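Local coordinates for protein RNA-dependent RNA Polymerase (PDB 6TZ0) that catalyses RNA-directed RNA synthesis, making viral plus strands in transcription and complementary minus strands in genome replication, at residues Glu25-Thr30 against Leu832-Leu837; Ile546-Met551 against Asp680-Ile685. All blocks are in the same frame, centred on the assembly; numbering follows the deposited sequence.

Overall arrangement
Contact 1 joins helix 20-35, near the start of the chain, to the 832-837 segment that follows strand 827-831. Contact 2 pairs the end of strand 541-548 with the start of strand 682-687 in the central polymerase domain. Along the chain, both segments of contact 2 fall between those of contact 1. The two contacts share no helix, strand or sheet. Their centres are 50 Å apart, on opposite sides of the chain's centre, and their nearest atoms are about 36 Å apart. Contact 2 holds the metal-binding aspartates of the polymerase. Contact 1 is buried packing away from the chain's centre, near ATP-binding residues, and brings the N-terminal region against a much later part of the chain.

Contact 1. Residues Glu25-Thr30 against Leu832-Leu837; sequences EIEHLT and LPLAWL
Ile26 meets Leu834 through a methyl group: its CG2 lies 3.8 Å from Leu834 CD1, and the two side chains cross at about a right angle. Ile26 CG1 is anti to the carbonyl carbon (chi1 -64°), which leaves CG2 as the branch that meets Leu834. Glu27, the next residue, meets both Pro833 and Leu834. Leu834 CD1 rests on the helix backbone, 3.7 Å from Glu27 CA. The extended side chain of Glu27 runs beside Pro833 and points the same way, with Glu27 OE2 3.6 Å from Pro833 CB. This is a contact of an oxygen with a carbon, and no hydrogen bond joins the two segments. The same carboxylate has a long, weak ion pair with Arg790. One turn after Ile26, Thr30 OG1 lies 4.1 Å from both Leu834 CD1 and Leu834 CD2. Its hydroxyl donates to Ile26 O at 2.6 Å, which ties it back to its own helix. Thr30 N bonds to that oxygen from the opposite face of the carbonyl plane. Ala786 of helix 774-786 touches both Thr30 and Leu834. The result is the buried Leu834 side chain set against Ile26, Glu27 and Thr30, plain packing of helix 20-35 on a 3-10 turn. The Thr30 side chain is about 10 Å from that of Arg791, part of an ATP-binding site.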
loop_
_atom_site.group_PDB
_atom_site.type_symbol
_atom_site.label_atom_id
_atom_site.label_comp_id
_atom_site.label_asym_id
_atom_site.label_seq_id
_atom_site.Cartn_x
_atom_site.Cartn_y
_atom_site.Cartn_z
ATOM N N GLU A 25 28.349 25.847 -30.584
ATOM C CA GLU A 25 28.641 24.597 -31.276
ATOM C C GLU A 25 27.925 23.416 -30.626
ATOM O O GLU A 25 27.341 22.574 -31.324
ATOM C CB GLU A 25 30.151 24.384 -31.283
ATOM C CG GLU A 25 30.632 23.227 -32.104
ATOM C CD GLU A 25 32.145 23.134 -32.108
ATOM O OE1 GLU A 25 32.792 23.925 -31.390
ATOM O OE2 GLU A 25 32.691 22.286 -32.841
ATOM N N ILE A 26 27.957 23.344 -29.293
ATOM C CA ILE A 26 27.229 22.311 -28.562
ATOM C C ILE A 26 25.730 22.490 -28.736
ATOM O O ILE A 26 24.988 21.508 -28.876
ATOM C CB ILE A 26 27.646 22.332 -27.078
ATOM C CG1 ILE A 26 29.115 21.962 -26.952
ATOM C CG2 ILE A 26 26.810 21.385 -26.231
ATOM C CD1 ILE A 26 29.424 20.574 -27.458
ATOM N N GLU A 27 25.271 23.744 -28.769
ATOM C CA GLU A 27 23.860 24.037 -28.997
ATOM C C GLU A 27 23.403 23.534 -30.363
ATOM O O GLU A 27 22.368 22.865 -30.474
ATOM C CB GLU A 27 23.642 25.541 -28.852
ATOM C CG GLU A 27 22.212 25.982 -28.892
ATOM C CD GLU A 27 22.041 27.448 -28.560
ATOM O OE1 GLU A 27 23.061 28.136 -28.355
ATOM O OE2 GLU A 27 20.881 27.908 -28.486
ATOM N N HIS A 28 24.227 23.755 -31.391
ATOM C CA HIS A 28 23.925 23.290 -32.741
ATOM C C HIS A 28 23.924 21.767 -32.839
ATOM O O HIS A 28 23.009 21.183 -33.430
ATOM C CB HIS A 28 24.931 23.895 -33.717
ATOM C CG HIS A 28 24.749 23.449 -35.134
ATOM N ND1 HIS A 28 23.690 23.859 -35.913
ATOM C CD2 HIS A 28 25.506 22.648 -35.920
ATOM C CE1 HIS A 28 23.794 23.317 -37.113
ATOM N NE2 HIS A 28 24.889 22.579 -37.144
ATOM N N LEU A 29 24.925 21.102 -32.257
ATOM C CA LEU A 29 25.005 19.650 -32.403
ATOM C C LEU A 29 23.943 18.922 -31.584
ATOM O O LEU A 29 23.371 17.928 -32.050
ATOM C CB LEU A 29 26.400 19.161 -32.037
ATOM C CG LEU A 29 27.428 19.506 -33.103
ATOM C CD1 LEU A 29 28.799 19.115 -32.642
ATOM C CD2 LEU A 29 27.081 18.785 -34.386
ATOM N N THR A 30 23.650 19.396 -30.372
ATOM C CA THR A 30 22.588 18.767 -29.598
ATOM C C THR A 30 21.212 19.077 -30.175
ATOM O O THR A 30 20.300 18.251 -30.062
ATOM C CB THR A 30 22.680 19.196 -28.136
ATOM O OG1 THR A 30 22.649 20.623 -28.054
ATOM C CG2 THR A 30 23.963 18.671 -27.510
ATOM N N LEU A 832 14.216 24.898 -27.424
ATOM C CA LEU A 832 14.689 25.837 -26.428
ATOM C C LEU A 832 16.215 25.898 -26.426
ATOM O O LEU A 832 16.879 24.919 -26.775
ATOM C CB LEU A 832 14.140 25.451 -25.054
ATOM C CG LEU A 832 14.213 24.011 -24.539
ATOM C CD1 LEU A 832 15.512 23.683 -23.814
ATOM C CD2 LEU A 832 13.018 23.752 -23.641
ATOM N N PRO A 833 16.795 27.050 -26.092
ATOM C CA PRO A 833 18.257 27.143 -26.036
ATOM C C PRO A 833 18.809 26.409 -24.827
ATOM O O PRO A 833 18.091 26.074 -23.884
ATOM C CB PRO A 833 18.513 28.649 -25.936
ATOM C CG PRO A 833 17.286 29.190 -25.310
ATOM C CD PRO A 833 16.160 28.357 -25.838
ATOM N N LEU A 834 20.123 26.164 -24.862
ATOM C CA LEU A 834 20.761 25.462 -23.755
ATOM C C LEU A 834 20.880 26.319 -22.506
ATOM O O LEU A 834 21.138 25.778 -21.429
ATOM C CB LEU A 834 22.150 24.962 -24.140
ATOM C CG LEU A 834 22.266 23.824 -25.136
ATOM C CD1 LEU A 834 23.719 23.479 -25.308
ATOM C CD2 LEU A 834 21.493 22.643 -24.640
ATOM N N ALA A 835 20.695 27.636 -22.615
ATOM C CA ALA A 835 20.726 28.483 -21.432
ATOM C C ALA A 835 19.505 28.289 -20.545
ATOM O O ALA A 835 19.536 28.695 -19.384
ATOM C CB ALA A 835 20.844 29.950 -21.834
ATOM N N TRP A 836 18.444 27.665 -21.062
ATOM C CA TRP A 836 17.260 27.385 -20.258
ATOM C C TRP A 836 17.537 26.339 -19.185
ATOM O O TRP A 836 16.834 26.296 -18.169
ATOM C CB TRP A 836 16.124 26.916 -21.166
ATOM C CG TRP A 836 14.850 26.690 -20.446
ATOM C CD1 TRP A 836 13.961 27.633 -20.033
ATOM C CD2 TRP A 836 14.369 25.441 -19.955
ATOM N NE1 TRP A 836 12.924 27.040 -19.363
ATOM C CE2 TRP A 836 13.156 25.693 -19.294
ATOM C CE3 TRP A 836 14.844 24.130 -20.018
ATOM C CZ2 TRP A 836 12.407 24.682 -18.708
ATOM C CZ3 TRP A 836 14.100 23.131 -19.443
ATOM C CH2 TRP A 836 12.895 23.410 -18.796
ATOM N N LEU A 837 18.559 25.502 -19.380
ATOM C CA LEU A 837 18.904 24.476 -18.404
ATOM C C LEU A 837 19.406 25.048 -17.086
ATOM O O LEU A 837 19.372 24.350 -16.073
ATOM C CB LEU A 837 19.972 23.542 -18.972
ATOM C CG LEU A 837 19.574 22.603 -20.103
ATOM C CD1 LEU A 837 20.794 21.898 -20.659
ATOM C CD2 LEU A 837 18.584 21.596 -19.588
#

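Contact 2. Residues Ile546-Met551 against Asp680-Ile685; sequences IDVAGM and DDIMEI
Asp680 reaches back to Val548 and Met551 at the metal site of the polymerase palm. Asp547 lies in motif A, and Asp680 with Asp681 is the aspartate pair of motif C. All three bind magnesium in this protein, as does Val548. No magnesium is bound to this chain here. Asp680 OD1 is 2.9 Å from Val548 O. Both atoms are acceptors and are not hydrogen-bonded to each other. Val548 and Asp680 are both residues of the second magnesium site. Asp680 CG is anti to its backbone N (chi1 -154°), which sets CG 3.7 Å from Met551 CB. The extended Met551 chain runs past the aspartate, placing SD 3.9 Å from Asp680 CA. Asp547 OD1 stands 4.6 Å from Asp680 OD1.

Behind the acids, the strands meet through apolar side chains. Val548 CG2 packs 3.9 Å from Ile682 CD1, the two side chains crossing obliquely. Ile546 and Ile682 lie side by side and point the same way. Leu652 of helix 644-665 touches both Met551 and Ile682, backing this side of the sheet. Strand 711-716, where Thr712 pairs with Asp547 through the backbone, flanks 541-548, and strand 672-677 flanks 682-687 to complete the antiparallel sheet. Past Val548, Arg360 binds Ala549 O and Ser554 binds Gly550 O, so the turn with its UTP-binding Gly550 is held by bonds from outside the two segments. Farther along the strand, Glu684 CD lies 4.2 Å from Ile546 CG2, the same methyl that sits 3.7 Å from Ile682 CB.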
loop_
_atom_site.group_PDB
_atom_site.type_symbol
_atom_site.label_atom_id
_atom_site.label_comp_id
_atom_site.label_asym_id
_atom_site.label_seq_id
_atom_site.Cartn_x
_atom_site.Cartn_y
_atom_site.Cartn_z
ATOM N N ILE A 546 18.544 -11.014 8.959
ATOM C CA ILE A 546 17.716 -12.186 8.696
ATOM C C ILE A 546 16.582 -11.818 7.743
ATOM O O ILE A 546 15.935 -10.772 7.885
ATOM C CB ILE A 546 17.214 -12.787 10.023
ATOM C CG1 ILE A 546 16.350 -14.027 9.798
ATOM C CG2 ILE A 546 16.551 -11.753 10.913
ATOM C CD1 ILE A 546 17.115 -15.186 9.274
ATOM N N ASP A 547 16.382 -12.649 6.724
ATOM C CA ASP A 547 15.461 -12.356 5.633
ATOM C C ASP A 547 14.402 -13.445 5.571
ATOM O O ASP A 547 14.733 -14.631 5.482
ATOM C CB ASP A 547 16.210 -12.265 4.304
ATOM C CG ASP A 547 15.383 -11.633 3.201
ATOM O OD1 ASP A 547 14.233 -11.218 3.457
ATOM O OD2 ASP A 547 15.888 -11.552 2.065
ATOM N N VAL A 548 13.138 -13.038 5.599
ATOM C CA VAL A 548 12.010 -13.950 5.467
ATOM C C VAL A 548 11.530 -13.892 4.027
ATOM O O VAL A 548 11.030 -12.857 3.573
ATOM C CB VAL A 548 10.876 -13.590 6.437
ATOM C CG1 VAL A 548 9.713 -14.542 6.252
ATOM C CG2 VAL A 548 11.376 -13.600 7.867
ATOM N N ALA A 549 11.673 -14.999 3.308
ATOM C CA ALA A 549 11.337 -15.041 1.891
ATOM C C ALA A 549 9.825 -15.127 1.726
ATOM O O ALA A 549 9.217 -16.139 2.080
ATOM C CB ALA A 549 12.024 -16.225 1.223
ATOM N N GLY A 550 9.221 -14.071 1.184
ATOM C CA GLY A 550 7.818 -14.098 0.819
ATOM C C GLY A 550 6.874 -14.124 1.999
ATOM O O GLY A 550 6.226 -15.142 2.255
ATOM N N MET A 551 6.789 -13.015 2.731
ATOM C CA MET A 551 6.088 -13.049 4.008
ATOM C C MET A 551 4.575 -12.946 3.840
ATOM O O MET A 551 3.834 -13.602 4.577
ATOM C CB MET A 551 6.604 -11.939 4.921
ATOM C CG MET A 551 6.124 -12.068 6.351
ATOM S SD MET A 551 6.864 -10.912 7.506
ATOM C CE MET A 551 6.045 -11.404 9.019
ATOM N N ASP A 680 8.725 -7.364 7.127
ATOM C CA ASP A 680 9.519 -8.261 6.282
ATOM C C ASP A 680 11.021 -7.944 6.335
ATOM O O ASP A 680 11.822 -8.710 5.789
ATOM C CB ASP A 680 9.034 -8.272 4.819
ATOM C CG ASP A 680 9.367 -9.561 4.093
ATOM O OD1 ASP A 680 9.854 -10.502 4.745
ATOM O OD2 ASP A 680 9.153 -9.626 2.867
ATOM N N ASP A 681 11.437 -6.870 7.006
ATOM C CA ASP A 681 12.843 -6.525 7.205
ATOM C C ASP A 681 13.146 -6.545 8.691
ATOM O O ASP A 681 12.701 -5.662 9.426
ATOM C CB ASP A 681 13.179 -5.151 6.630
ATOM C CG ASP A 681 13.413 -5.180 5.148
ATOM O OD1 ASP A 681 13.902 -6.210 4.640
ATOM O OD2 ASP A 681 13.119 -4.165 4.485
ATOM N N ILE A 682 13.921 -7.529 9.127
ATOM C CA ILE A 682 14.370 -7.630 10.507
ATOM C C ILE A 682 15.866 -7.352 10.508
ATOM O O ILE A 682 16.583 -7.789 9.604
ATOM C CB ILE A 682 14.067 -9.016 11.118
ATOM C CG1 ILE A 682 12.613 -9.425 10.915
ATOM C CG2 ILE A 682 14.359 -9.046 12.607
ATOM C CD1 ILE A 682 12.404 -10.396 9.767
ATOM N N MET A 683 16.334 -6.606 11.504
ATOM C CA MET A 683 17.759 -6.331 11.672
ATOM C C MET A 683 18.142 -6.601 13.122
ATOM O O MET A 683 17.866 -5.781 13.994
ATOM C CB MET A 683 18.081 -4.898 11.287
ATOM C CG MET A 683 19.541 -4.577 11.375
ATOM S SD MET A 683 19.911 -2.875 10.963
ATOM C CE MET A 683 19.349 -2.047 12.436
ATOM N N GLU A 684 18.796 -7.725 13.377
ATOM C CA GLU A 684 19.176 -8.125 14.724
ATOM C C GLU A 684 20.656 -7.868 14.960
ATOM O O GLU A 684 21.494 -8.173 14.110
ATOM C CB GLU A 684 18.869 -9.602 14.949
ATOM C CG GLU A 684 17.398 -9.918 14.923
ATOM C CD GLU A 684 17.132 -11.395 15.017
ATOM O OE1 GLU A 684 18.095 -12.180 14.925
ATOM O OE2 GLU A 684 15.960 -11.781 15.188
ATOM N N ILE A 685 20.973 -7.313 16.124
ATOM C CA ILE A 685 22.350 -7.058 16.531
ATOM C C ILE A 685 22.580 -7.738 17.874
ATOM O O ILE A 685 21.914 -7.414 18.863
ATOM C CB ILE A 685 22.649 -5.555 16.617
ATOM C CG1 ILE A 685 22.491 -4.901 15.248
ATOM C CG2 ILE A 685 24.056 -5.331 17.085
ATOM C CD1 ILE A 685 22.470 -3.408 15.291
#